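Local coordinates for protein FI20010p1 (Drosophila melanogaster, PDB 7CFB) that probably takes part in piRNA amplification and gene silencing, as a Tudor-domain protein of the fruit fly, at residues P21-T26 / L89-D94; T28-I33 / T113-S118; N106-R111 / L221-E226; Q155-D160 / S187-E192. All coordinates share one frame; numbering follows the deposited sequence.

Contact 1. Residues P21-T26 / L89-D94; sequences PPKGGT and LDQLPD
Q91 and P21 make the first of two direct hydrogen bonds between these loops. Q91 NE2 lies 2.7 Å from P21 O, approaching from above the carbonyl plane, 61° out of it, while P21 O stays close to the plane of the Q91 amide. The same nitrogen also donates to the neighbouring L92 O at 3.0 Å, so two bonds hold the amide in its rotation. At the other end, G24 N gives the second direct bond, to D94 OD1 at 3.0 Å, met above the carboxylate plane. Water 1 joins K23 N, L92 O and D94 OD1. Apolar contact comes from P22, whose CD rests 4.0 Å from L92 CB and whose CB lies near P93 O; its compact, rigid ring suits this place. The aliphatic end of K23, CD and CE, passes by Q91 OE1. The positive phi at G25 favours glycine, and a CB there would be tight against D94 CB. An alanine in place of Q91 would probably leave P21 O and L92 O without their amide donor. Y123 touches P21, P22 and L92. Backbone carbonyls and amides thus meet side-chain partners, joining the N-terminal loop to the Tudor region without regular strand pairing.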
loop_
_atom_site.group_PDB
_atom_site.type_symbol
_atom_site.label_atom_id
_atom_site.label_comp_id
_atom_site.label_asym_id
_atom_site.label_seq_id
_atom_site.Cartn_x
_atom_site.Cartn_y
_atom_site.Cartn_z
ATOM N N PRO A 21 -7.659 21.055 -2.957
ATOM C CA PRO A 21 -6.278 20.771 -2.638
ATOM C C PRO A 21 -5.966 20.842 -1.143
ATOM O O PRO A 21 -6.596 21.545 -0.443
ATOM C CB PRO A 21 -5.552 21.949 -3.273
ATOM C CG PRO A 21 -6.398 22.296 -4.439
ATOM C CD PRO A 21 -7.790 22.147 -3.896
ATOM N N PRO A 22 -4.936 20.126 -0.674
ATOM C CA PRO A 22 -4.586 20.137 0.727
ATOM C C PRO A 22 -4.278 21.546 1.246
ATOM O O PRO A 22 -3.667 22.300 0.568
ATOM C CB PRO A 22 -3.288 19.332 0.771
ATOM C CG PRO A 22 -3.341 18.483 -0.438
ATOM C CD PRO A 22 -4.101 19.262 -1.473
ATOM N N LYS A 23 -4.772 21.843 2.440
ATOM C CA LYS A 23 -4.580 23.165 3.054
ATOM C C LYS A 23 -3.195 23.197 3.668
ATOM O O LYS A 23 -2.619 24.253 3.720
ATOM C CB LYS A 23 -5.644 23.427 4.117
ATOM C CG LYS A 23 -7.024 23.754 3.574
ATOM C CD LYS A 23 -8.136 23.079 4.341
ATOM C CE LYS A 23 -9.508 23.622 4.004
ATOM N NZ LYS A 23 -10.517 23.209 5.008
ATOM N N GLY A 24 -2.701 22.063 4.117
ATOM C CA GLY A 24 -1.370 22.077 4.734
ATOM C C GLY A 24 -0.584 20.800 4.569
ATOM O O GLY A 24 -0.939 19.993 3.749
ATOM N N GLY A 25 0.507 20.711 5.314
ATOM C CA GLY A 25 1.415 19.563 5.347
ATOM C C GLY A 25 2.654 19.809 4.534
ATOM O O GLY A 25 2.604 20.629 3.654
ATOM N N THR A 26 3.704 19.061 4.809
ATOM C CA THR A 26 4.968 19.217 4.073
ATOM C C THR A 26 5.059 18.201 2.931
ATOM O O THR A 26 4.902 17.043 3.179
ATOM C CB THR A 26 6.142 19.013 5.025
ATOM O OG1 THR A 26 6.048 19.893 6.148
ATOM C CG2 THR A 26 7.462 19.160 4.316
ATOM N N LEU A 89 -15.165 12.315 1.420
ATOM C CA LEU A 89 -14.504 13.619 1.623
ATOM C C LEU A 89 -14.534 14.441 0.340
ATOM O O LEU A 89 -14.552 13.877 -0.704
ATOM C CB LEU A 89 -13.041 13.345 1.970
ATOM C CG LEU A 89 -12.742 12.888 3.388
ATOM C CD1 LEU A 89 -11.252 12.694 3.550
ATOM C CD2 LEU A 89 -13.247 13.894 4.391
ATOM N N ASP A 90 -14.580 15.754 0.479
ATOM C CA ASP A 90 -14.490 16.668 -0.679
ATOM C C ASP A 90 -13.239 17.530 -0.523
ATOM O O ASP A 90 -12.935 18.254 -1.412
ATOM C CB ASP A 90 -15.786 17.436 -0.900
ATOM C CG ASP A 90 -16.691 16.708 -1.875
ATOM O OD1 ASP A 90 -16.428 16.786 -3.091
ATOM O OD2 ASP A 90 -17.630 16.037 -1.406
ATOM N N GLN A 91 -12.576 17.447 0.633
ATOM C CA GLN A 91 -11.342 18.242 0.880
ATOM C C GLN A 91 -10.172 17.274 1.078
ATOM O O GLN A 91 -10.189 16.531 2.079
ATOM C CB GLN A 91 -11.525 19.144 2.102
ATOM C CG GLN A 91 -10.216 19.673 2.671
ATOM C CD GLN A 91 -9.589 20.719 1.781
ATOM O OE1 GLN A 91 -10.050 21.856 1.706
ATOM N NE2 GLN A 91 -8.525 20.337 1.094
ATOM N N LEU A 92 -9.198 17.281 0.161
ATOM C CA LEU A 92 -8.066 16.351 0.294
ATOM C C LEU A 92 -7.426 16.625 1.644
ATOM O O LEU A 92 -7.196 17.742 1.947
ATOM C CB LEU A 92 -7.062 16.629 -0.825
ATOM C CG LEU A 92 -7.252 15.800 -2.087
ATOM C CD1 LEU A 92 -6.519 16.399 -3.255
ATOM C CD2 LEU A 92 -6.814 14.380 -1.845
ATOM N N PRO A 93 -7.026 15.618 2.426
ATOM C CA PRO A 93 -6.278 15.851 3.643
ATOM C C PRO A 93 -4.864 16.385 3.376
ATOM O O PRO A 93 -4.347 16.328 2.318
ATOM C CB PRO A 93 -6.171 14.471 4.285
ATOM C CG PRO A 93 -7.342 13.746 3.728
ATOM C CD PRO A 93 -7.427 14.234 2.306
ATOM N N ASP A 94 -4.197 16.832 4.419
ATOM C CA ASP A 94 -2.837 17.391 4.244
ATOM C C ASP A 94 -1.841 16.358 3.730
ATOM O O ASP A 94 -2.000 15.165 3.946
ATOM C CB ASP A 94 -2.239 17.864 5.559
ATOM C CG ASP A 94 -2.956 19.042 6.171
ATOM O OD1 ASP A 94 -3.737 19.649 5.491
ATOM O OD2 ASP A 94 -2.706 19.307 7.322
HETATM O O HOH W 1 -6.008 19.902 3.779
#

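Contact 2. Residues T28-I33 / T113-S118. With SO4 (sulfate ion), chain C.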
loop_
_atom_site.group_PDB
_atom_site.type_symbol
_atom_site.label_atom_id
_atom_site.label_comp_id
_atom_site.label_asym_id
_atom_site.label_seq_id
_atom_site.Cartn_x
_atom_site.Cartn_y
_atom_site.Cartn_z
ATOM N N THR A 28 6.762 15.749 0.277
ATOM C CA THR A 28 7.973 14.909 0.403
ATOM C C THR A 28 8.186 14.080 -0.854
ATOM O O THR A 28 7.320 14.041 -1.652
ATOM C CB THR A 28 7.872 13.962 1.604
ATOM O OG1 THR A 28 6.718 13.156 1.426
ATOM C CG2 THR A 28 7.754 14.663 2.936
ATOM N N THR A 29 9.356 13.470 -0.978
ATOM C CA THR A 29 9.700 12.526 -2.063
ATOM C C THR A 29 9.157 11.129 -1.739
ATOM O O THR A 29 8.706 10.923 -0.644
ATOM C CB THR A 29 11.216 12.410 -2.247
ATOM O OG1 THR A 29 11.796 11.892 -1.060
ATOM C CG2 THR A 29 11.882 13.711 -2.616
ATOM N N ARG A 30 9.236 10.230 -2.702
ATOM C CA ARG A 30 8.754 8.853 -2.523
ATOM C C ARG A 30 9.546 8.175 -1.402
ATOM O O ARG A 30 8.930 7.526 -0.603
ATOM C CB ARG A 30 8.772 8.163 -3.874
ATOM C CG ARG A 30 7.822 8.805 -4.864
ATOM C CD ARG A 30 7.700 8.023 -6.126
ATOM N NE ARG A 30 6.610 8.477 -6.949
ATOM C CZ ARG A 30 6.308 7.942 -8.105
ATOM N NH1 ARG A 30 7.045 6.967 -8.585
ATOM N NH2 ARG A 30 5.298 8.394 -8.800
ATOM N N ARG A 31 10.857 8.372 -1.346
ATOM C CA ARG A 31 11.669 7.778 -0.262
ATOM C C ARG A 31 11.275 8.388 1.082
ATOM O O ARG A 31 11.104 7.642 2.001
ATOM C CB ARG A 31 13.165 7.945 -0.531
ATOM C CG ARG A 31 13.715 7.085 -1.658
ATOM C CD ARG A 31 13.286 5.623 -1.731
ATOM N NE ARG A 31 13.474 4.876 -0.495
ATOM C CZ ARG A 31 12.547 4.170 0.148
ATOM N NH1 ARG A 31 12.872 3.574 1.273
ATOM N NH2 ARG A 31 11.316 4.051 -0.321
ATOM N N ASP A 32 11.093 9.700 1.139
ATOM C CA ASP A 32 10.770 10.377 2.408
ATOM C C ASP A 32 9.409 9.946 2.941
ATOM O O ASP A 32 9.374 9.615 4.076
ATOM C CB ASP A 32 10.848 11.896 2.293
ATOM C CG ASP A 32 12.254 12.449 2.154
ATOM O OD1 ASP A 32 13.184 11.709 2.390
ATOM O OD2 ASP A 32 12.383 13.603 1.780
ATOM N N ILE A 33 8.377 9.852 2.102
ATOM C CA ILE A 33 7.003 9.510 2.582
ATOM C C ILE A 33 7.014 8.121 3.212
ATOM O O ILE A 33 6.439 7.968 4.236
ATOM C CB ILE A 33 5.914 9.700 1.508
ATOM C CG1 ILE A 33 4.505 9.520 2.073
ATOM C CG2 ILE A 33 6.130 8.796 0.324
ATOM C CD1 ILE A 33 4.180 10.410 3.200
ATOM N N THR A 113 -1.839 8.170 1.071
ATOM C CA THR A 113 -1.358 9.468 1.549
ATOM C C THR A 113 -0.889 10.274 0.330
ATOM O O THR A 113 -0.375 9.676 -0.577
ATOM C CB THR A 113 -0.287 9.299 2.619
ATOM O OG1 THR A 113 -0.052 10.632 3.029
ATOM C CG2 THR A 113 0.978 8.658 2.103
ATOM N N ILE A 114 -1.118 11.573 0.327
ATOM C CA ILE A 114 -0.615 12.454 -0.748
ATOM C C ILE A 114 0.765 12.943 -0.310
ATOM O O ILE A 114 0.873 13.513 0.722
ATOM C CB ILE A 114 -1.559 13.625 -1.039
ATOM C CG1 ILE A 114 -2.967 13.150 -1.370
ATOM C CG2 ILE A 114 -0.996 14.463 -2.158
ATOM C CD1 ILE A 114 -3.080 12.588 -2.728
ATOM N N ASN A 115 1.781 12.678 -1.102
ATOM C CA ASN A 115 3.146 13.094 -0.721
ATOM C C ASN A 115 3.544 14.420 -1.375
ATOM O O ASN A 115 4.292 15.118 -0.782
ATOM C CB ASN A 115 4.148 11.945 -0.823
ATOM C CG ASN A 115 4.270 11.356 -2.204
ATOM O OD1 ASN A 115 3.572 10.432 -2.559
ATOM N ND2 ASN A 115 5.179 11.886 -2.983
ATOM N N SER A 116 3.029 14.737 -2.551
ATOM C CA SER A 116 3.428 15.991 -3.231
ATOM C C SER A 116 2.415 16.405 -4.293
ATOM O O SER A 116 1.648 15.588 -4.725
ATOM C CB SER A 116 4.801 15.878 -3.843
ATOM O OG SER A 116 4.795 15.079 -4.994
ATOM N N SER A 117 2.506 17.666 -4.681
ATOM C CA SER A 117 1.726 18.285 -5.772
ATOM C C SER A 117 2.445 18.017 -7.092
ATOM O O SER A 117 3.648 18.102 -7.126
ATOM C CB SER A 117 1.599 19.746 -5.528
ATOM O OG SER A 117 0.695 20.323 -6.430
ATOM N N SER A 118 1.701 17.693 -8.132
ATOM C CA SER A 118 2.287 17.429 -9.455
ATOM C C SER A 118 2.221 18.717 -10.282
ATOM O O SER A 118 1.184 19.342 -10.307
ATOM C CB SER A 118 1.577 16.315 -10.118
ATOM O OG SER A 118 1.898 15.085 -9.536
HETATM S S SO4 C . 14.020 10.301 -3.589
HETATM O O1 SO4 C . 15.099 9.317 -3.576
HETATM O O2 SO4 C . 12.728 9.617 -3.630
HETATM O O3 SO4 C . 14.159 11.148 -4.770
HETATM O O4 SO4 C . 14.102 11.125 -2.386
#
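T28 N donates to N115 O at 2.8 Å in a nearly straight bond, 164° at the hydrogen. This pairs the approach to helix 30-36 with strand 108-117 at a classic beta bulge, where N115 and S116 both face D124. A second, weak bond runs back from N115 ND2 to T28 O at 3.3 Å; the stronger partner of this amide is the carboxylate of D124, which also makes a salt bridge with R30. T29 is the N-cap of the helix, its OG1 accepting from D32 N at 3.2 Å. A sulfate ion, probably from the crystallisation liquor, sits by this helix start and takes bonds from T29 OG1 and R31 N, consistent with the positive end of the helix dipole. Further inward the contact is apolar. I33 has CG1 anti to its backbone N (chi1 -173°), which carries that atom to the strand, and it meets T113 tip to tip. N115 instead crosses I33 at about a right angle, offering its CB to I33 CB at 3.7 Å; a branched isoleucine can touch both strand residues at once. T113 turns its polar branch elsewhere, OG1 bonding to D97 O, and leaves its methyl CG2 3.6 Å from I33 CG1.

Contact 3. Residues N106-R111 / L221-E226; sequences NNIITR and LNEIDE
N106 and I108 face helix 215-228 on either side of N107, which forms a G1 beta bulge with I108 opposite D103 and takes a positive phi of 55°; the CA of N106 comes within 6.3 Å of that of E226. Asparagine tolerates such positive phi, which suits N107 to the bulge. No direct hydrogen bond crosses the contact. Water 2 bridges it instead, donating to N106 O at 2.6 Å and to E223 O at 3.0 Å. The side chain of N106 points at the helix, with CG anti to its own carbonyl carbon (chi1 -55°), and the amide group packs beside the backbone carbonyl of E226, CG 3.6 Å from E226 O. An alanine here would probably open a gap beside that carbonyl, where the amide group now lies. I108 and E223 run alongside one another in opposed senses: I108 CG2 is 3.7 Å from E223 O and equally near E223 OE1, so the methyl branch meets the helix backbone and the glutamate tip together. I108 CD1 reaches I224 CA at 4.4 Å. A beta-branched residue suits this strand position, since it fills the space toward the helix with both branches. L80 of helix 74-80 touches both I108 and I224, closing the packing from that side, while strand 99-103 flanks I109 and T110, and Q81 and N174 border the helix.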
loop_
_atom_site.group_PDB
_atom_site.type_symbol
_atom_site.label_atom_id
_atom_site.label_comp_id
_atom_site.label_asym_id
_atom_site.label_seq_id
_atom_site.Cartn_x
_atom_site.Cartn_y
_atom_site.Cartn_z
ATOM N N ASN A 106 -12.798 -2.084 -9.385
ATOM C CA ASN A 106 -12.567 -3.375 -8.698
ATOM C C ASN A 106 -13.191 -3.424 -7.307
ATOM O O ASN A 106 -12.938 -4.336 -6.601
ATOM C CB ASN A 106 -11.113 -3.773 -8.818
ATOM C CG ASN A 106 -10.724 -3.791 -10.270
ATOM O OD1 ASN A 106 -9.932 -2.980 -10.697
ATOM N ND2 ASN A 106 -11.321 -4.675 -11.036
ATOM N N ASN A 107 -13.924 -2.395 -6.953
ATOM C CA ASN A 107 -14.682 -2.344 -5.682
ATOM C C ASN A 107 -13.842 -2.584 -4.417
ATOM O O ASN A 107 -14.283 -3.346 -3.576
ATOM C CB ASN A 107 -15.928 -3.222 -5.757
ATOM C CG ASN A 107 -17.066 -2.664 -4.940
ATOM O OD1 ASN A 107 -17.163 -1.461 -4.733
ATOM N ND2 ASN A 107 -17.898 -3.547 -4.434
ATOM N N ILE A 108 -12.674 -1.968 -4.287
ATOM C CA ILE A 108 -11.907 -2.089 -3.014
ATOM C C ILE A 108 -11.522 -0.693 -2.544
ATOM O O ILE A 108 -11.511 0.199 -3.337
ATOM C CB ILE A 108 -10.690 -3.014 -3.111
ATOM C CG1 ILE A 108 -9.526 -2.371 -3.855
ATOM C CG2 ILE A 108 -11.052 -4.369 -3.663
ATOM C CD1 ILE A 108 -8.207 -2.941 -3.468
ATOM N N ILE A 109 -11.316 -0.529 -1.250
ATOM C CA ILE A 109 -10.923 0.789 -0.698
ATOM C C ILE A 109 -9.593 0.613 0.032
ATOM O O ILE A 109 -9.533 -0.158 0.972
ATOM C CB ILE A 109 -12.032 1.346 0.192
ATOM C CG1 ILE A 109 -13.297 1.642 -0.610
ATOM C CG2 ILE A 109 -11.548 2.544 0.961
ATOM C CD1 ILE A 109 -14.408 2.186 0.223
ATOM N N THR A 110 -8.595 1.383 -0.366
ATOM C CA THR A 110 -7.241 1.218 0.205
ATOM C C THR A 110 -6.735 2.510 0.844
ATOM O O THR A 110 -7.148 3.552 0.418
ATOM C CB THR A 110 -6.300 0.721 -0.885
ATOM O OG1 THR A 110 -5.138 0.151 -0.303
ATOM C CG2 THR A 110 -5.932 1.799 -1.870
ATOM N N ARG A 111 -5.829 2.378 1.810
ATOM C CA ARG A 111 -5.225 3.517 2.544
ATOM C C ARG A 111 -4.238 4.224 1.624
ATOM O O ARG A 111 -3.554 3.565 0.906
ATOM C CB ARG A 111 -4.648 3.097 3.896
ATOM C CG ARG A 111 -5.642 2.414 4.812
ATOM C CD ARG A 111 -5.204 2.437 6.249
ATOM N NE ARG A 111 -4.006 1.654 6.404
ATOM C CZ ARG A 111 -3.172 1.743 7.404
ATOM N NH1 ARG A 111 -3.382 2.586 8.382
ATOM N NH2 ARG A 111 -2.108 0.992 7.412
ATOM N N LEU A 221 -7.031 -11.384 -0.613
ATOM C CA LEU A 221 -5.923 -11.268 -1.583
ATOM C C LEU A 221 -6.445 -11.364 -3.020
ATOM O O LEU A 221 -5.907 -10.684 -3.858
ATOM C CB LEU A 221 -4.834 -12.276 -1.242
ATOM C CG LEU A 221 -3.953 -11.902 -0.057
ATOM C CD1 LEU A 221 -2.665 -12.680 -0.115
ATOM C CD2 LEU A 221 -3.676 -10.417 -0.043
ATOM N N ASN A 222 -7.442 -12.202 -3.274
ATOM C CA ASN A 222 -8.060 -12.269 -4.618
ATOM C C ASN A 222 -8.689 -10.914 -4.943
ATOM O O ASN A 222 -8.532 -10.469 -6.038
ATOM C CB ASN A 222 -9.090 -13.388 -4.699
ATOM C CG ASN A 222 -8.457 -14.762 -4.670
ATOM O OD1 ASN A 222 -7.296 -14.917 -5.025
ATOM N ND2 ASN A 222 -9.212 -15.763 -4.257
ATOM N N GLU A 223 -9.363 -10.286 -3.995
ATOM C CA GLU A 223 -9.994 -8.964 -4.222
ATOM C C GLU A 223 -8.900 -7.923 -4.506
ATOM O O GLU A 223 -9.116 -7.044 -5.327
ATOM C CB GLU A 223 -10.888 -8.601 -3.038
ATOM C CG GLU A 223 -12.378 -8.629 -3.345
ATOM C CD GLU A 223 -13.266 -7.832 -2.400
ATOM O OE1 GLU A 223 -13.752 -6.760 -2.777
ATOM O OE2 GLU A 223 -13.469 -8.286 -1.293
ATOM N N ILE A 224 -7.784 -8.002 -3.791
ATOM C CA ILE A 224 -6.675 -7.040 -4.016
ATOM C C ILE A 224 -6.081 -7.263 -5.403
ATOM O O ILE A 224 -5.880 -6.301 -6.107
ATOM C CB ILE A 224 -5.603 -7.110 -2.910
ATOM C CG1 ILE A 224 -6.184 -6.735 -1.549
ATOM C CG2 ILE A 224 -4.430 -6.224 -3.271
ATOM C CD1 ILE A 224 -5.202 -6.748 -0.424
ATOM N N ASP A 225 -5.898 -8.517 -5.773
ATOM C CA ASP A 225 -5.234 -8.859 -7.052
ATOM C C ASP A 225 -6.029 -8.323 -8.239
ATOM O O ASP A 225 -5.402 -7.912 -9.182
ATOM C CB ASP A 225 -4.809 -10.320 -7.103
ATOM C CG ASP A 225 -3.786 -10.600 -8.176
ATOM O OD1 ASP A 225 -2.728 -10.014 -8.131
ATOM O OD2 ASP A 225 -4.080 -11.381 -9.042
ATOM N N GLU A 226 -7.352 -8.352 -8.188
ATOM C CA GLU A 226 -8.141 -7.804 -9.319
ATOM C C GLU A 226 -7.875 -6.306 -9.481
ATOM O O GLU A 226 -7.772 -5.877 -10.601
ATOM C CB GLU A 226 -9.597 -8.228 -9.192
ATOM C CG GLU A 226 -9.682 -9.713 -8.947
ATOM C CD GLU A 226 -10.818 -10.431 -9.625
ATOM O OE1 GLU A 226 -11.728 -10.879 -8.915
ATOM O OE2 GLU A 226 -10.788 -10.522 -10.855
HETATM O O HOH W 2 -11.867 -6.746 -6.471
#

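Contact 4. Residues Q155-D160 / S187-E192; sequences QAIRCD and STLVAE
C159 and A191 lie at the apolar centre of the pair, C159 SG approaching A191 CB at 3.6 Å and L189 CB at 4.0 Å. The sulfur is anti to the backbone N (chi1 -171°), which brings it to these neighbours. Further along the same apolar patch I157 and L189 cross obliquely, with I157 CG2 3.8 Å from L189 CG. Small A191 leaves room for the sulfur, whereas the branched I157 and L189 provide the larger apolar surfaces that meet here; V66 and F44 also touch L189.

Around this centre the backbones form a parallel pair, C159 bridging L189 and D160 bridging V190. L189 bonds the two residues on either side of C159: its N donates to R158 O at 3.0 Å, and its O accepts from D160 N at 2.7 Å in a nearly straight bond. A191 N then donates to D160 O at 3.1 Å. The short segment axes diverge by 57°. The pair joins the mixed five-stranded sheet, which probably corresponds to the SN-like, OB-fold half of an extended Tudor domain.

At the polar edge R158 CB lies by T188 CG2. The guanidinium of R158 is held by a salt bridge to D61, and T188 OG1 is bonded to N185. C159, L189 and A191 thus build the buried apolar side, while D160, with V190 beside it on the other face, lies toward the more exposed side, and the main-chain bonds hold the two strands in register.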
loop_
_atom_site.group_PDB
_atom_site.type_symbol
_atom_site.label_atom_id
_atom_site.label_comp_id
_atom_site.label_asym_id
_atom_site.label_seq_id
_atom_site.Cartn_x
_atom_site.Cartn_y
_atom_site.Cartn_z
ATOM N N GLN A 155 1.161 -1.500 6.121
ATOM C CA GLN A 155 1.431 -2.931 5.898
ATOM C C GLN A 155 2.677 -3.157 5.042
ATOM O O GLN A 155 3.374 -4.101 5.291
ATOM C CB GLN A 155 0.190 -3.607 5.327
ATOM C CG GLN A 155 -0.968 -3.596 6.309
ATOM C CD GLN A 155 -0.604 -4.359 7.552
ATOM O OE1 GLN A 155 -0.382 -5.542 7.509
ATOM N NE2 GLN A 155 -0.529 -3.677 8.664
ATOM N N ALA A 156 2.903 -2.306 4.054
ATOM C CA ALA A 156 3.979 -2.570 3.080
ATOM C C ALA A 156 5.362 -2.179 3.593
ATOM O O ALA A 156 5.621 -1.024 3.763
ATOM C CB ALA A 156 3.648 -1.938 1.765
ATOM N N ILE A 157 6.220 -3.177 3.738
ATOM C CA ILE A 157 7.613 -2.971 4.216
ATOM C C ILE A 157 8.580 -3.137 3.040
ATOM O O ILE A 157 8.553 -4.156 2.407
ATOM C CB ILE A 157 7.965 -3.913 5.376
ATOM C CG1 ILE A 157 6.946 -3.862 6.506
ATOM C CG2 ILE A 157 9.357 -3.613 5.866
ATOM C CD1 ILE A 157 6.804 -2.517 7.114
ATOM N N ARG A 158 9.413 -2.137 2.808
ATOM C CA ARG A 158 10.395 -2.161 1.701
ATOM C C ARG A 158 11.370 -3.301 1.957
ATOM O O ARG A 158 11.783 -3.482 3.068
ATOM C CB ARG A 158 11.075 -0.800 1.583
ATOM C CG ARG A 158 11.872 -0.589 0.312
ATOM C CD ARG A 158 12.223 0.861 0.054
ATOM N NE ARG A 158 13.296 0.856 -0.917
ATOM C CZ ARG A 158 13.190 1.171 -2.196
ATOM N NH1 ARG A 158 14.250 1.099 -2.972
ATOM N NH2 ARG A 158 12.038 1.555 -2.705
ATOM N N CYS A 159 11.665 -4.044 0.915
ATOM C CA CYS A 159 12.501 -5.240 1.027
ATOM C C CYS A 159 13.388 -5.427 -0.202
ATOM O O CYS A 159 12.871 -5.495 -1.293
ATOM C CB CYS A 159 11.553 -6.422 1.124
ATOM S SG CYS A 159 12.342 -7.987 1.522
ATOM N N ASP A 160 14.678 -5.587 0.029
ATOM C CA ASP A 160 15.633 -5.917 -1.046
ATOM C C ASP A 160 15.652 -7.438 -1.097
ATOM O O ASP A 160 16.109 -8.040 -0.158
ATOM C CB ASP A 160 16.983 -5.259 -0.764
ATOM C CG ASP A 160 18.112 -5.701 -1.680
ATOM O OD1 ASP A 160 17.865 -6.508 -2.569
ATOM O OD2 ASP A 160 19.223 -5.236 -1.476
ATOM N N SER A 187 14.050 0.180 8.733
ATOM C CA SER A 187 13.179 0.909 7.797
ATOM C C SER A 187 12.951 -0.030 6.620
ATOM O O SER A 187 11.871 -0.077 6.106
ATOM C CB SER A 187 13.780 2.204 7.415
ATOM O OG SER A 187 15.103 2.006 6.962
ATOM N N THR A 188 13.960 -0.828 6.317
ATOM C CA THR A 188 13.926 -1.732 5.148
ATOM C C THR A 188 14.473 -3.101 5.512
ATOM O O THR A 188 15.090 -3.242 6.531
ATOM C CB THR A 188 14.713 -1.192 3.945
ATOM O OG1 THR A 188 16.105 -1.354 4.158
ATOM C CG2 THR A 188 14.442 0.255 3.621
ATOM N N LEU A 189 14.257 -4.059 4.638
ATOM C CA LEU A 189 14.682 -5.433 4.908
ATOM C C LEU A 189 15.570 -5.948 3.789
ATOM O O LEU A 189 15.438 -5.533 2.663
ATOM C CB LEU A 189 13.453 -6.341 4.939
ATOM C CG LEU A 189 12.331 -6.042 5.917
ATOM C CD1 LEU A 189 11.218 -7.051 5.744
ATOM C CD2 LEU A 189 12.836 -6.059 7.341
ATOM N N VAL A 190 16.464 -6.836 4.159
ATOM C CA VAL A 190 17.205 -7.624 3.160
ATOM C C VAL A 190 16.727 -9.038 3.434
ATOM O O VAL A 190 16.981 -9.527 4.497
ATOM C CB VAL A 190 18.722 -7.462 3.289
ATOM C CG1 VAL A 190 19.442 -8.460 2.422
ATOM C CG2 VAL A 190 19.162 -6.051 2.973
ATOM N N ALA A 191 15.995 -9.607 2.502
ATOM C CA ALA A 191 15.423 -10.949 2.688
ATOM C C ALA A 191 15.576 -11.794 1.424
ATOM O O ALA A 191 15.612 -11.268 0.361
ATOM C CB ALA A 191 13.979 -10.830 3.067
ATOM N N GLU A 192 15.635 -13.096 1.610
ATOM C CA GLU A 192 15.777 -14.062 0.511
ATOM C C GLU A 192 14.531 -14.937 0.521
ATOM O O GLU A 192 14.235 -15.484 1.532
ATOM C CB GLU A 192 17.069 -14.831 0.755
ATOM C CG GLU A 192 17.101 -16.185 0.117
ATOM C CD GLU A 192 18.460 -16.844 0.176
ATOM O OE1 GLU A 192 19.293 -16.373 0.899
ATOM O OE2 GLU A 192 18.644 -17.819 -0.495
#

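How the contacts relate
Contacts 1 and 2 are neighbours, their centres 13 Å apart, and they touch where L92 CD2 packs 4.1 Å from I114 CG1, beside the antiparallel sheet. Contacts 2 and 3 use opposite ends of strand 108-117, with centres 23 Å apart, so one strand meets helix 30-36 at one end and helix 215-228 at the other. Contact 4 belongs to the other, mixed sheet; R31 of contact 2 and R158 of contact 4 bring like charges close. Contact 3 comes within about 4 Å of contact 4 at nearest atoms, whereas contacts 1 and 4 are the most widely separated, with centres 29 Å and nearest atoms about 17 Å apart.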